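Local atomic coordinates of aspartokinase (Synechocystis, PDB entry 3L76), a protein that probably catalyses the ATP-dependent phosphorylation of the aspartate side-chain carboxylate to 4-phospho-L-aspartate, and binds threonine and lysine at its regulatory ACT domains. Residues R222-P227 / R250-L255; I306-S311 / R481-Q486. One frame throughout, in Å; residues are numbered along the deposited sequence.

Interaction 1 of 2, residues R222-P227 / R250-L255; sequences RNYGIP and RSLVGL
The ring of Tyr224 carries Leu252 over one face and has Ser251 O at its edge, near its plane and at a loose 4.4 Å from Tyr224 CE1, while Leu255 approaches obliquely by the hydroxyl. On the face, Leu252 CD1 lies 3.6 Å from the ring centroid and 27° off the ring normal, which meets the geometry of a CH-pi contact. The methyl is displaced toward the rim, and its nearest ring atoms are CE1 and CZ of Tyr224, both at 3.3 Å from Leu252 CD1. With chi1 at -173° Leu252 sends CG away from its own nitrogen, bringing CD1 over the ring, and its side chain crosses that of the tyrosine at about a right angle, presenting one methyl. Leu255 runs past Tyr224 in the opposite sense: its CD2 is 3.4 Å from Tyr224 OH and 3.7 Å from Tyr224 CE2. The backbones stay well apart, the closest CA atoms being those of Tyr224 and Arg250 at 6.9 Å, and the tyrosine side chain bridges the distance.

Tyr224 lies in the last turn of the helix that begins at 215, and Gly225, with positive phi, is the first residue to leave helical angles, in a Schellman motif. The facing loop bends at Leu252, the centre of an inverse gamma turn. Leu252 and Leu255 also rest on helix 154-166, which places the contact among elements of the amino acid kinase fold.

Tyr224 OH is 3.9 Å from Gly254 O, too far for a hydrogen bond. The contact between helix end and loop therefore depends on dispersion and CH-pi attraction, with little directional polar restraint.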
ATOM      1  N   ARG A 222       1.968 -31.171   4.783  1.00 39.16           N
ATOM      2  CA  ARG A 222       1.977 -32.624   4.678  1.00 39.38           C
ATOM      3  C   ARG A 222       2.771 -33.054   3.454  1.00 40.69           C
ATOM      4  O   ARG A 222       3.585 -33.977   3.527  1.00 43.94           O
ATOM      5  CB  ARG A 222       0.560 -33.216   4.582  1.00 48.32           C
ATOM      6  CG  ARG A 222       0.544 -34.760   4.524  1.00 45.67           C
ATOM      7  CD  ARG A 222      -0.763 -35.341   3.956  1.00 26.49           C
ATOM      8  NE  ARG A 222      -0.930 -35.025   2.544  1.00 45.29           N
ATOM      9  CZ  ARG A 222      -2.099 -34.744   1.974  1.00 39.01           C
ATOM     10  NH1 ARG A 222      -3.207 -34.725   2.702  1.00 34.15           N
ATOM     11  NH2 ARG A 222      -2.159 -34.459   0.681  1.00 33.82           N
ATOM     12  N   ASN A 223       2.531 -32.393   2.327  1.00 23.06           N
ATOM     13  CA  ASN A 223       3.154 -32.818   1.079  1.00 31.09           C
ATOM     14  C   ASN A 223       4.665 -32.579   0.993  1.00 45.49           C
ATOM     15  O   ASN A 223       5.343 -33.252   0.224  1.00 38.86           O
ATOM     16  CB  ASN A 223       2.459 -32.196  -0.125  1.00 23.01           C
ATOM     17  CG  ASN A 223       1.089 -32.807  -0.414  1.00 44.00           C
ATOM     18  OD1 ASN A 223       0.696 -33.844   0.140  1.00 43.27           O
ATOM     19  ND2 ASN A 223       0.359 -32.162  -1.300  1.00 29.11           N
ATOM     20  N   TYR A 224       5.185 -31.631   1.772  1.00 35.98           N
ATOM     21  CA  TYR A 224       6.622 -31.355   1.773  1.00 41.07           C
ATOM     22  C   TYR A 224       7.269 -31.690   3.109  1.00 49.31           C
ATOM     23  O   TYR A 224       8.405 -31.322   3.372  1.00 53.46           O
ATOM     24  CB  TYR A 224       6.910 -29.913   1.341  1.00 31.99           C
ATOM     25  CG  TYR A 224       6.485 -29.649  -0.086  1.00 44.72           C
ATOM     26  CD1 TYR A 224       7.375 -29.796  -1.143  1.00 51.87           C
ATOM     27  CD2 TYR A 224       5.187 -29.287  -0.379  1.00 49.83           C
ATOM     28  CE1 TYR A 224       6.976 -29.570  -2.446  1.00 46.77           C
ATOM     29  CE2 TYR A 224       4.778 -29.070  -1.672  1.00 45.95           C
ATOM     30  CZ  TYR A 224       5.668 -29.213  -2.700  1.00 49.17           C
ATOM     31  OH  TYR A 224       5.245 -28.982  -3.986  1.00 58.15           O
ATOM     32  N   GLY A 225       6.533 -32.406   3.947  1.00 55.69           N
ATOM     33  CA  GLY A 225       7.070 -32.900   5.200  1.00 47.16           C
ATOM     34  C   GLY A 225       7.514 -31.788   6.116  1.00 47.57           C
ATOM     35  O   GLY A 225       8.533 -31.897   6.786  1.00 59.03           O
ATOM     36  N   ILE A 226       6.742 -30.713   6.154  1.00 42.50           N
ATOM     37  CA  ILE A 226       7.083 -29.582   7.000  1.00 54.53           C
ATOM     38  C   ILE A 226       6.375 -29.665   8.351  1.00 50.69           C
ATOM     39  O   ILE A 226       5.152 -29.556   8.432  1.00 56.45           O
ATOM     40  CB  ILE A 226       6.747 -28.238   6.322  1.00 45.56           C
ATOM     41  CG1 ILE A 226       7.273 -28.210   4.886  1.00 42.65           C
ATOM     42  CG2 ILE A 226       7.319 -27.077   7.133  1.00 34.39           C
ATOM     43  CD1 ILE A 226       8.769 -28.104   4.798  1.00 43.41           C
ATOM     44  N   PRO A 227       7.152 -29.832   9.424  1.00 60.31           N
ATOM     45  CA  PRO A 227       6.553 -29.824  10.759  1.00 48.87           C
ATOM     46  C   PRO A 227       5.863 -28.490  11.014  1.00 55.26           C
ATOM     47  O   PRO A 227       6.414 -27.445  10.661  1.00 59.18           O
ATOM     48  CB  PRO A 227       7.765 -29.959  11.687  1.00 62.52           C
ATOM     49  CG  PRO A 227       8.914 -30.394  10.809  1.00 62.65           C
ATOM     50  CD  PRO A 227       8.624 -29.831   9.465  1.00 57.92           C
ATOM     51  N   ARG A 250      12.505 -34.069  -1.593  1.00 52.37           N
ATOM     52  CA  ARG A 250      11.643 -33.394  -2.551  1.00 71.63           C
ATOM     53  C   ARG A 250      11.959 -31.908  -2.451  1.00 91.83           C
ATOM     54  O   ARG A 250      11.971 -31.333  -1.361  1.00 89.69           O
ATOM     55  CB  ARG A 250      10.157 -33.643  -2.279  1.00 55.45           C
ATOM     56  CG  ARG A 250       9.844 -34.983  -1.659  1.00 62.34           C
ATOM     57  CD  ARG A 250      10.264 -36.152  -2.536  1.00 91.86           C
ATOM     58  NE  ARG A 250      10.487 -37.340  -1.716  1.00 90.16           N
ATOM     59  CZ  ARG A 250       9.554 -38.237  -1.419  1.00 85.06           C
ATOM     60  NH1 ARG A 250       8.318 -38.106  -1.890  1.00 66.48           N
ATOM     61  NH2 ARG A 250       9.861 -39.273  -0.651  1.00 86.41           N
ATOM     62  N   SER A 251      12.244 -31.302  -3.594  1.00100.35           N
ATOM     63  CA  SER A 251      12.560 -29.886  -3.656  1.00113.62           C
ATOM     64  C   SER A 251      11.324 -29.085  -4.047  1.00111.40           C
ATOM     65  O   SER A 251      10.617 -29.447  -4.997  1.00 83.73           O
ATOM     66  CB  SER A 251      13.674 -29.656  -4.675  1.00 96.12           C
ATOM     67  OG  SER A 251      13.413 -30.378  -5.868  1.00 80.83           O
ATOM     68  N   LEU A 252      11.052 -28.008  -3.314  1.00105.02           N
ATOM     69  CA  LEU A 252       9.950 -27.134  -3.692  1.00107.23           C
ATOM     70  C   LEU A 252      10.307 -26.381  -4.959  1.00106.51           C
ATOM     71  O   LEU A 252      10.710 -25.216  -4.923  1.00 96.33           O
ATOM     72  CB  LEU A 252       9.569 -26.144  -2.596  1.00102.95           C
ATOM     73  CG  LEU A 252       8.306 -25.378  -3.003  1.00 87.88           C
ATOM     74  CD1 LEU A 252       7.095 -26.252  -2.782  1.00 79.06           C
ATOM     75  CD2 LEU A 252       8.154 -24.061  -2.253  1.00 96.91           C
ATOM     76  N   VAL A 253      10.185 -27.080  -6.078  1.00107.37           N
ATOM     77  CA  VAL A 253      10.222 -26.450  -7.376  1.00102.12           C
ATOM     78  C   VAL A 253       9.277 -25.253  -7.319  1.00112.54           C
ATOM     79  O   VAL A 253       9.677 -24.145  -6.944  1.00123.46           O
ATOM     80  CB  VAL A 253       9.773 -27.446  -8.470  1.00 83.63           C
ATOM     81  CG1 VAL A 253       9.419 -26.723  -9.722  1.00 93.91           C
ATOM     82  CG2 VAL A 253      10.881 -28.455  -8.769  1.00 39.43           C
ATOM     83  N   GLY A 254       8.015 -25.486  -7.657  1.00 84.81           N
ATOM     84  CA  GLY A 254       7.010 -24.447  -7.591  1.00 70.58           C
ATOM     85  C   GLY A 254       5.862 -24.888  -6.722  1.00 72.42           C
ATOM     86  O   GLY A 254       6.071 -25.566  -5.721  1.00106.53           O
ATOM     87  N   LEU A 255       4.647 -24.523  -7.107  1.00 54.97           N
ATOM     88  CA  LEU A 255       3.496 -24.750  -6.246  1.00 60.32           C
ATOM     89  C   LEU A 255       2.226 -24.132  -6.779  1.00 68.80           C
ATOM     90  O   LEU A 255       2.099 -22.911  -6.802  1.00 52.56           O
ATOM     91  CB  LEU A 255       3.715 -24.098  -4.897  1.00 53.14           C
ATOM     92  CG  LEU A 255       3.948 -24.915  -3.641  1.00 70.70           C
ATOM     93  CD1 LEU A 255       3.838 -24.057  -2.382  1.00 54.24           C
ATOM     94  CD2 LEU A 255       3.209 -26.247  -3.561  1.00 69.97           C
TER

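Interaction 2 of 2, residues I306-S311 / R481-Q486. With SO4 (sulfate ion), chain G.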
ATOM      1  N   ILE A 306     -30.805 -41.573   2.628  1.00 38.31           N
ATOM      2  CA  ILE A 306     -32.082 -41.238   3.243  1.00 40.84           C
ATOM      3  C   ILE A 306     -33.006 -42.460   3.398  1.00 39.77           C
ATOM      4  O   ILE A 306     -32.956 -43.400   2.593  1.00 44.91           O
ATOM      5  CB  ILE A 306     -32.785 -40.107   2.454  1.00 38.44           C
ATOM      6  CG1 ILE A 306     -33.972 -39.571   3.251  1.00 52.05           C
ATOM      7  CG2 ILE A 306     -33.215 -40.579   1.077  1.00 32.93           C
ATOM      8  CD1 ILE A 306     -34.674 -38.437   2.599  1.00 23.33           C
ATOM      9  N   HIS A 307     -33.837 -42.439   4.437  1.00 34.06           N
ATOM     10  CA  HIS A 307     -34.790 -43.523   4.699  1.00 35.57           C
ATOM     11  C   HIS A 307     -35.733 -43.743   3.520  1.00 30.94           C
ATOM     12  O   HIS A 307     -35.963 -42.850   2.700  1.00 32.18           O
ATOM     13  CB  HIS A 307     -35.621 -43.211   5.939  1.00 34.98           C
ATOM     14  CG  HIS A 307     -36.578 -42.082   5.731  1.00 48.74           C
ATOM     15  ND1 HIS A 307     -37.895 -42.279   5.386  1.00 47.44           N
ATOM     16  CD2 HIS A 307     -36.392 -40.743   5.764  1.00 34.24           C
ATOM     17  CE1 HIS A 307     -38.488 -41.107   5.247  1.00 54.32           C
ATOM     18  NE2 HIS A 307     -37.596 -40.160   5.459  1.00 43.94           N
ATOM     19  N   ASP A 308     -36.249 -44.957   3.423  1.00 39.89           N
ATOM     20  CA  ASP A 308     -37.294 -45.280   2.477  1.00 39.92           C
ATOM     21  C   ASP A 308     -38.470 -45.821   3.297  1.00 44.59           C
ATOM     22  O   ASP A 308     -38.392 -46.927   3.845  1.00 31.08           O
ATOM     23  CB  ASP A 308     -36.798 -46.299   1.446  1.00 36.85           C
ATOM     24  CG  ASP A 308     -37.892 -46.740   0.476  1.00 65.53           C
ATOM     25  OD1 ASP A 308     -39.078 -46.395   0.688  1.00 52.29           O
ATOM     26  OD2 ASP A 308     -37.563 -47.437  -0.504  1.00 72.42           O
ATOM     27  N   GLY A 309     -39.536 -45.025   3.394  1.00 50.18           N
ATOM     28  CA  GLY A 309     -40.637 -45.307   4.299  1.00 52.63           C
ATOM     29  C   GLY A 309     -40.138 -45.403   5.729  1.00 57.86           C
ATOM     30  O   GLY A 309     -39.397 -44.537   6.197  1.00 42.42           O
ATOM     31  N   ASN A 310     -40.515 -46.470   6.421  1.00 36.12           N
ATOM     32  CA  ASN A 310     -40.113 -46.616   7.815  1.00 41.70           C
ATOM     33  C   ASN A 310     -38.853 -47.461   7.986  1.00 52.85           C
ATOM     34  O   ASN A 310     -38.595 -48.033   9.044  1.00 45.61           O
ATOM     35  CB  ASN A 310     -41.270 -47.179   8.630  1.00 29.96           C
ATOM     36  CG  ASN A 310     -42.537 -46.380   8.437  1.00 54.14           C
ATOM     37  OD1 ASN A 310     -42.596 -45.218   8.830  1.00 54.35           O
ATOM     38  ND2 ASN A 310     -43.553 -46.991   7.797  1.00 29.64           N
ATOM     39  N   SER A 311     -38.052 -47.533   6.936  1.00 39.03           N
ATOM     40  CA  SER A 311     -36.835 -48.323   7.024  1.00 59.45           C
ATOM     41  C   SER A 311     -35.667 -47.715   6.231  1.00 48.84           C
ATOM     42  O   SER A 311     -35.809 -46.680   5.592  1.00 55.74           O
ATOM     43  CB  SER A 311     -37.128 -49.762   6.594  1.00 46.43           C
ATOM     44  OG  SER A 311     -37.741 -49.790   5.327  1.00 73.87           O
ATOM     45  N   ARG A 481     -29.837 -49.195  -5.084  1.00 36.70           N
ATOM     46  CA  ARG A 481     -30.983 -49.004  -5.967  1.00 45.09           C
ATOM     47  C   ARG A 481     -32.294 -49.018  -5.171  1.00 39.62           C
ATOM     48  O   ARG A 481     -32.449 -49.773  -4.207  1.00 26.65           O
ATOM     49  CB  ARG A 481     -31.012 -50.065  -7.049  1.00 23.44           C
ATOM     50  CG  ARG A 481     -29.892 -49.882  -8.044  1.00 48.85           C
ATOM     51  CD  ARG A 481     -29.954 -50.875  -9.179  1.00 28.75           C
ATOM     52  NE  ARG A 481     -29.263 -50.376 -10.363  1.00 55.95           N
ATOM     53  CZ  ARG A 481     -29.177 -51.035 -11.516  1.00 73.92           C
ATOM     54  NH1 ARG A 481     -29.742 -52.230 -11.646  1.00 76.67           N
ATOM     55  NH2 ARG A 481     -28.527 -50.498 -12.543  1.00 64.96           N
ATOM     56  N   CYS A 482     -33.213 -48.144  -5.561  1.00 22.55           N
ATOM     57  CA  CYS A 482     -34.546 -48.070  -4.956  1.00 41.02           C
ATOM     58  C   CYS A 482     -35.325 -49.376  -5.168  1.00 57.14           C
ATOM     59  O   CYS A 482     -35.305 -49.948  -6.265  1.00 28.75           O
ATOM     60  CB  CYS A 482     -35.350 -46.941  -5.608  1.00 27.18           C
ATOM     61  SG  CYS A 482     -34.577 -45.359  -5.589  1.00 46.49           S
ATOM     62  N   ARG A 483     -36.024 -49.852  -4.141  1.00 49.94           N
ATOM     63  CA  ARG A 483     -36.943 -50.978  -4.366  1.00 48.01           C
ATOM     64  C   ARG A 483     -38.215 -50.529  -5.114  1.00 61.74           C
ATOM     65  O   ARG A 483     -39.042 -49.763  -4.596  1.00 62.81           O
ATOM     66  CB  ARG A 483     -37.307 -51.674  -3.057  1.00 42.15           C
ATOM     67  CG  ARG A 483     -36.182 -51.707  -2.061  1.00 60.91           C
ATOM     68  CD  ARG A 483     -36.623 -52.367  -0.784  1.00 61.70           C
ATOM     69  NE  ARG A 483     -37.535 -51.553   0.024  1.00 67.61           N
ATOM     70  CZ  ARG A 483     -37.136 -50.691   0.961  1.00 82.35           C
ATOM     71  NH1 ARG A 483     -35.833 -50.503   1.185  1.00 64.58           N
ATOM     72  NH2 ARG A 483     -38.037 -50.011   1.676  1.00 49.32           N
ATOM     73  N   ILE A 484     -38.355 -51.033  -6.341  1.00 58.38           N
ATOM     74  CA  ILE A 484     -39.491 -50.731  -7.220  1.00100.40           C
ATOM     75  C   ILE A 484     -39.874 -51.968  -8.057  1.00123.36           C
ATOM     76  O   ILE A 484     -38.999 -52.723  -8.486  1.00124.15           O
ATOM     77  CB  ILE A 484     -39.219 -49.510  -8.167  1.00 50.36           C
ATOM     78  CG1 ILE A 484     -38.190 -49.848  -9.251  1.00 48.81           C
ATOM     79  CG2 ILE A 484     -38.773 -48.284  -7.385  1.00 49.66           C
ATOM     80  CD1 ILE A 484     -38.146 -48.824 -10.368  1.00 39.78           C
ATOM     81  N   ASN A 485     -41.175 -52.174  -8.274  1.00128.98           N
ATOM     82  CA  ASN A 485     -41.674 -53.341  -9.015  1.00116.03           C
ATOM     83  C   ASN A 485     -41.003 -53.445 -10.377  1.00129.03           C
ATOM     84  O   ASN A 485     -39.926 -54.025 -10.503  1.00126.15           O
ATOM     85  CB  ASN A 485     -43.206 -53.283  -9.168  1.00104.95           C
ATOM     86  CG  ASN A 485     -43.815 -54.606  -9.664  1.00110.98           C
ATOM     87  OD1 ASN A 485     -43.910 -54.849 -10.870  1.00112.20           O
ATOM     88  ND2 ASN A 485     -44.248 -55.452  -8.728  1.00 79.50           N
ATOM     89  N   GLN A 486     -41.640 -52.875 -11.394  1.00138.04           N
ATOM     90  CA  GLN A 486     -41.057 -52.826 -12.729  1.00131.27           C
ATOM     91  C   GLN A 486     -40.463 -51.445 -12.979  1.00117.08           C
ATOM     92  O   GLN A 486     -40.625 -50.531 -12.171  1.00112.68           O
ATOM     93  CB  GLN A 486     -42.111 -53.152 -13.782  1.00127.61           C
TER
HETATM   94  S   SO4 G 605     -41.108 -50.158   4.684  0.50 35.26           S
HETATM   95  O1  SO4 G 605     -40.629 -49.273   3.665  0.50 39.58           O
HETATM   96  O2  SO4 G 605     -40.134 -50.868   5.481  0.50 40.76           O
HETATM   97  O3  SO4 G 605     -41.838 -49.301   5.592  0.50 40.76           O
HETATM   98  O4  SO4 G 605     -41.825 -51.200   4.016  0.50 39.95           O
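Arg483 reaches across to Asp308 with its guanidinium group. From CB the chain runs extended through CD, then the bend at chi3 (-73°) helps to lay the guanidinium flat against the carboxylate, the two planes being only 12° apart. Arg483 NE is still 4.1 Å from Asp308 OD2; Arg483 CZ comes closer, at 3.6 Å, and Arg483 NH2 lies 3.4 Å from the same oxygen. Arg483 NH1, 3.9 Å from Asp308 OD2, also has a long, weak ion pair with Asp313. Because OD2 sits over the face, no N-H is aimed at it, and the salt bridge is one of charge alone. At the edge, near the guanidinium plane, Arg483 NH2 meets sulfate O1 at 3.3 Å.

The sulfate, probably from the crystallisation liquor, is bound by the other loop: Ser311 OG donates to O2 over 2.6 Å, and Asn310 N to O3 over 3.2 Å with an N-H...O angle of 156°. Arg277 supplies a further hydrogen bond.

Asp308 to Ser311 form a type II' beta turn, with Gly309 at its second position. Reciprocal backbone bonds close it as in a two-residue beta hairpin loop, leading into strand 311-318 of one ACT domain and facing a loop of another.

Both interactions are surface contacts, yet they belong to different parts of the chain: their centres lie 48 Å apart, on opposite sides of its centre, and they share no element. Interaction 1 joins a helix end to a loop only 23 residues further on, against helix 154-166 of the amino acid kinase fold. Interaction 2 brings together loops 170 residues apart, from two ACT domains. Their chemistry follows suit. The first buries 196 Å² around an aromatic ring and leucine methyls; the second buries 139 Å² and relies on opposite charges and a shared anion. Neither has a direct hydrogen bond between its segments, although the sulfate of interaction 2 touches both.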